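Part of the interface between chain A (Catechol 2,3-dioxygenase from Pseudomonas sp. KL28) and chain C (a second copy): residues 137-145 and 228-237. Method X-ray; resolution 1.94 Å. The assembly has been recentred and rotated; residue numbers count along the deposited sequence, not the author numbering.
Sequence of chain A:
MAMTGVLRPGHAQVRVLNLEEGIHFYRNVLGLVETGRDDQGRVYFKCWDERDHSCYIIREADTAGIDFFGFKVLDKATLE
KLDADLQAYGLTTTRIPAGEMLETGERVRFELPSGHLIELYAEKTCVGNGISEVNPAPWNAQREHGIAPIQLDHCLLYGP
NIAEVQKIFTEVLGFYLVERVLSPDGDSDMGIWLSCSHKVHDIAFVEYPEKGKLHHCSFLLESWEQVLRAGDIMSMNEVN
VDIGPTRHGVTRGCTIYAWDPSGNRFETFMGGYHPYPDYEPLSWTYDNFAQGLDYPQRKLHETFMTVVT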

# COMPACT_ATOMS: atom_id res chain seq x y z
N ALA A 137 -8.11 -15.17 -13.31
CA ALA A 137 -7.01 -14.58 -12.56
C ALA A 137 -7.53 -13.23 -12.04
O ALA A 137 -8.58 -12.75 -12.49
CB ALA A 137 -5.80 -14.36 -13.46
N PRO A 138 -6.82 -12.60 -11.09
CA PRO A 138 -7.23 -11.31 -10.53
C PRO A 138 -7.07 -10.14 -11.50
O PRO A 138 -7.80 -9.15 -11.41
CB PRO A 138 -6.34 -11.17 -9.29
CG PRO A 138 -5.09 -11.88 -9.71
CD PRO A 138 -5.64 -13.12 -10.38
N TRP A 139 -6.13 -10.28 -12.43
CA TRP A 139 -5.85 -9.25 -13.43
C TRP A 139 -4.92 -9.81 -14.50
O TRP A 139 -4.49 -10.97 -14.43
CB TRP A 139 -5.19 -8.02 -12.78
CG TRP A 139 -3.96 -8.35 -11.97
CD1 TRP A 139 -3.93 -8.71 -10.65
CD2 TRP A 139 -2.61 -8.43 -12.44
NE1 TRP A 139 -2.64 -9.00 -10.27
CE2 TRP A 139 -1.81 -8.84 -11.34
CE3 TRP A 139 -1.99 -8.20 -13.68
CZ2 TRP A 139 -0.42 -9.03 -11.45
CZ3 TRP A 139 -0.60 -8.38 -13.78
CH2 TRP A 139 0.16 -8.79 -12.67
N ASN A 140 -4.59 -8.97 -15.48
CA ASN A 140 -3.71 -9.35 -16.58
C ASN A 140 -3.01 -8.08 -17.10
O ASN A 140 -3.14 -7.01 -16.50
CB ASN A 140 -4.51 -10.01 -17.70
CG ASN A 140 -5.61 -9.11 -18.25
OD1 ASN A 140 -5.38 -7.93 -18.51
ND2 ASN A 140 -6.80 -9.68 -18.44
N ALA A 141 -2.30 -8.20 -18.22
CA ALA A 141 -1.58 -7.08 -18.81
C ALA A 141 -2.36 -5.77 -18.86
O ALA A 141 -1.78 -4.68 -18.72
CB ALA A 141 -1.11 -7.45 -20.22
N GLN A 142 -3.67 -5.87 -19.09
CA GLN A 142 -4.48 -4.67 -19.17
C GLN A 142 -4.40 -3.78 -17.93
O GLN A 142 -4.46 -2.57 -18.08
CB GLN A 142 -5.96 -5.00 -19.43
CG GLN A 142 -6.28 -5.60 -20.79
CD GLN A 142 -7.76 -5.88 -20.95
OE1 GLN A 142 -8.35 -6.64 -20.18
NE2 GLN A 142 -8.38 -5.26 -21.96
N ARG A 143 -4.26 -4.32 -16.72
CA ARG A 143 -4.22 -3.37 -15.61
C ARG A 143 -2.91 -2.61 -15.52
O ARG A 143 -2.73 -1.82 -14.61
CB ARG A 143 -4.61 -4.01 -14.25
CG ARG A 143 -3.52 -4.68 -13.43
CD ARG A 143 -3.93 -4.82 -11.95
NE ARG A 143 -2.83 -5.37 -11.16
CZ ARG A 143 -2.85 -5.63 -9.85
NH1 ARG A 143 -3.93 -5.39 -9.13
NH2 ARG A 143 -1.77 -6.11 -9.27
N GLU A 144 -2.02 -2.80 -16.48
CA GLU A 144 -0.77 -2.05 -16.47
C GLU A 144 -0.58 -1.28 -17.78
O GLU A 144 0.52 -0.82 -18.11
CB GLU A 144 0.41 -2.99 -16.19
CG GLU A 144 0.13 -3.93 -15.02
CD GLU A 144 1.36 -4.67 -14.52
OE1 GLU A 144 2.05 -5.34 -15.33
OE2 GLU A 144 1.63 -4.59 -13.30
N HIS A 145 -1.67 -1.15 -18.55
CA HIS A 145 -1.65 -0.40 -19.80
C HIS A 145 -2.10 1.00 -19.39
O HIS A 145 -3.30 1.24 -19.19
CB HIS A 145 -2.65 -0.96 -20.82
CG HIS A 145 -2.51 -0.36 -22.18
ND1 HIS A 145 -1.78 -0.95 -23.19
CD2 HIS A 145 -2.96 0.82 -22.68
CE1 HIS A 145 -1.78 -0.16 -24.25
NE2 HIS A 145 -2.49 0.92 -23.97
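Chain C, residues 228-237: LRAGDIMSMN

Chain C meets this part of chain A with a helix. Residues 228-236 of chain C are helical, and the helix begins earlier in the chain. N237(C) is the first residue to leave helical geometry. Chain A answers with an irregular segment: a loop through N140(A), then a short 3-10 turn at 141-143. Chain A runs obliquely against the helix direction, from N140(A) at M236(C) to E144(A) at R229(C). The two backbones stay well apart, with the nearest CA atoms, those of P138(A) and D232(C), 7.8 Å from each other. Side chains therefore make most of the contact, which buries 385 Å² in total. The residues of chain C that reach chain A are R229(C), D232(C), I233(C) and M236(C); these fall at i, i+3, i+4 and i+7, as expected for one side of a helix.

A137(A) points toward the helix but stops short of contact. P138(A) also points toward it, and its CG lies 4.1 Å from D232(C) OD1.

W139(A) is the centre of the contact. Its CA-to-CB bond runs sideways, but the indole reaches in to the helix. W139(A) NE1 donates a nearly straight hydrogen bond to D232(C) OD2 at 3.0 Å. I233(C) also lies at the ring edge, with its CG1 3.9 Å from W139(A) CH2. M236(C) covers one face: its SD is 4.3 Å from the centroid of the six-membered ring, close to the ring normal. The methyl end of the same side chain packs on the backbone, with M236(C) CE 3.0 Å from W139(A) O. That carbonyl oxygen is buried here without a polar partner.

The CA-to-CB bond of N140(A) points away from the helix; its closest approach is N140(A) CA to M236(C) CE, 4.0 Å. Its OD1 accepts a hydrogen bond from Q142(A) N at 2.7 Å, and its O accepts one from R143(A) N at 2.9 Å. A141(A) and Q142(A) do not touch the helix.

R143(A) points back toward chain C. Its NH2 is 4.2 Å from D232(C) OD2, too far for a salt bridge. Water 1 joins them instead: it accepts from R143(A) NH2 at 2.7 Å and donates to D232(C) OD2 at 2.7 Å. The same carboxylate oxygen thus serves both W139(A) and the water.

E144(A) forms the salt bridge. R229(C) NE donates to E144(A) OE2 at 2.8 Å, and R229(C) NH2 donates to the same OE2 at 3.0 Å. A weak bond runs from R229(C) NH2 to E144(A) OE1 at 3.3 Å. The carboxylate lies at the guanidinium edge, where the N-H groups point. H145(A) is out of reach.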

# COMPACT_ATOMS: atom_id res chain seq x y z
N LEU C 228 2.54 -8.56 -3.20
CA LEU C 228 1.31 -9.23 -3.60
C LEU C 228 1.37 -9.52 -5.10
O LEU C 228 1.16 -10.64 -5.54
CB LEU C 228 0.12 -8.34 -3.31
CG LEU C 228 -1.21 -8.81 -3.92
CD1 LEU C 228 -1.51 -10.22 -3.44
CD2 LEU C 228 -2.33 -7.84 -3.52
N ARG C 229 1.68 -8.49 -5.87
CA ARG C 229 1.78 -8.61 -7.31
C ARG C 229 2.79 -9.69 -7.71
O ARG C 229 2.57 -10.40 -8.70
CB ARG C 229 2.17 -7.24 -7.86
CG ARG C 229 2.76 -7.20 -9.24
CD ARG C 229 2.80 -5.75 -9.66
NE ARG C 229 3.06 -5.63 -11.09
CZ ARG C 229 4.17 -6.03 -11.69
NH1 ARG C 229 5.16 -6.61 -10.99
NH2 ARG C 229 4.31 -5.86 -13.00
N ALA C 230 3.89 -9.81 -6.96
CA ALA C 230 4.90 -10.83 -7.23
C ALA C 230 4.19 -12.17 -7.08
O ALA C 230 4.34 -13.06 -7.91
CB ALA C 230 6.05 -10.74 -6.23
N GLY C 231 3.41 -12.29 -6.01
CA GLY C 231 2.67 -13.51 -5.76
C GLY C 231 1.72 -13.84 -6.90
O GLY C 231 1.68 -14.99 -7.36
N ASP C 232 0.97 -12.84 -7.37
CA ASP C 232 0.04 -13.07 -8.48
C ASP C 232 0.80 -13.53 -9.71
O ASP C 232 0.40 -14.47 -10.38
CB ASP C 232 -0.73 -11.80 -8.86
CG ASP C 232 -1.55 -11.25 -7.73
OD1 ASP C 232 -2.08 -12.05 -6.94
OD2 ASP C 232 -1.67 -10.01 -7.64
N ILE C 233 1.90 -12.84 -10.01
CA ILE C 233 2.71 -13.20 -11.16
C ILE C 233 3.23 -14.63 -11.02
O ILE C 233 3.24 -15.39 -11.99
CB ILE C 233 3.86 -12.20 -11.36
CG1 ILE C 233 3.27 -10.80 -11.60
CG2 ILE C 233 4.71 -12.60 -12.57
CD1 ILE C 233 4.29 -9.67 -11.60
N MET C 234 3.63 -15.01 -9.82
CA MET C 234 4.11 -16.37 -9.61
C MET C 234 3.03 -17.39 -9.97
O MET C 234 3.32 -18.40 -10.63
CB MET C 234 4.54 -16.56 -8.15
CG MET C 234 5.83 -15.84 -7.81
SD MET C 234 6.22 -15.94 -6.08
CE MET C 234 7.66 -14.90 -6.04
N SER C 235 1.80 -17.13 -9.56
CA SER C 235 0.69 -18.04 -9.84
C SER C 235 0.35 -18.11 -11.32
O SER C 235 0.14 -19.19 -11.88
CB SER C 235 -0.55 -17.64 -9.05
OG SER C 235 -1.62 -18.53 -9.32
N MET C 236 0.30 -16.95 -11.96
CA MET C 236 -0.01 -16.87 -13.38
C MET C 236 0.98 -17.71 -14.18
O MET C 236 0.64 -18.23 -15.24
CB MET C 236 0.02 -15.41 -13.85
CG MET C 236 -1.04 -14.52 -13.20
SD MET C 236 -0.79 -12.75 -13.54
CE MET C 236 -1.90 -12.47 -14.93
N ASN C 237 2.22 -17.83 -13.69
CA ASN C 237 3.22 -18.62 -14.39
C ASN C 237 3.46 -19.97 -13.73
O ASN C 237 4.49 -20.62 -13.96
CB ASN C 237 4.54 -17.85 -14.50
CG ASN C 237 4.41 -16.60 -15.33
OD1 ASN C 237 4.02 -15.54 -14.83
ND2 ASN C 237 4.71 -16.71 -16.62
O HOH W 1 -1.07 -7.48 -7.07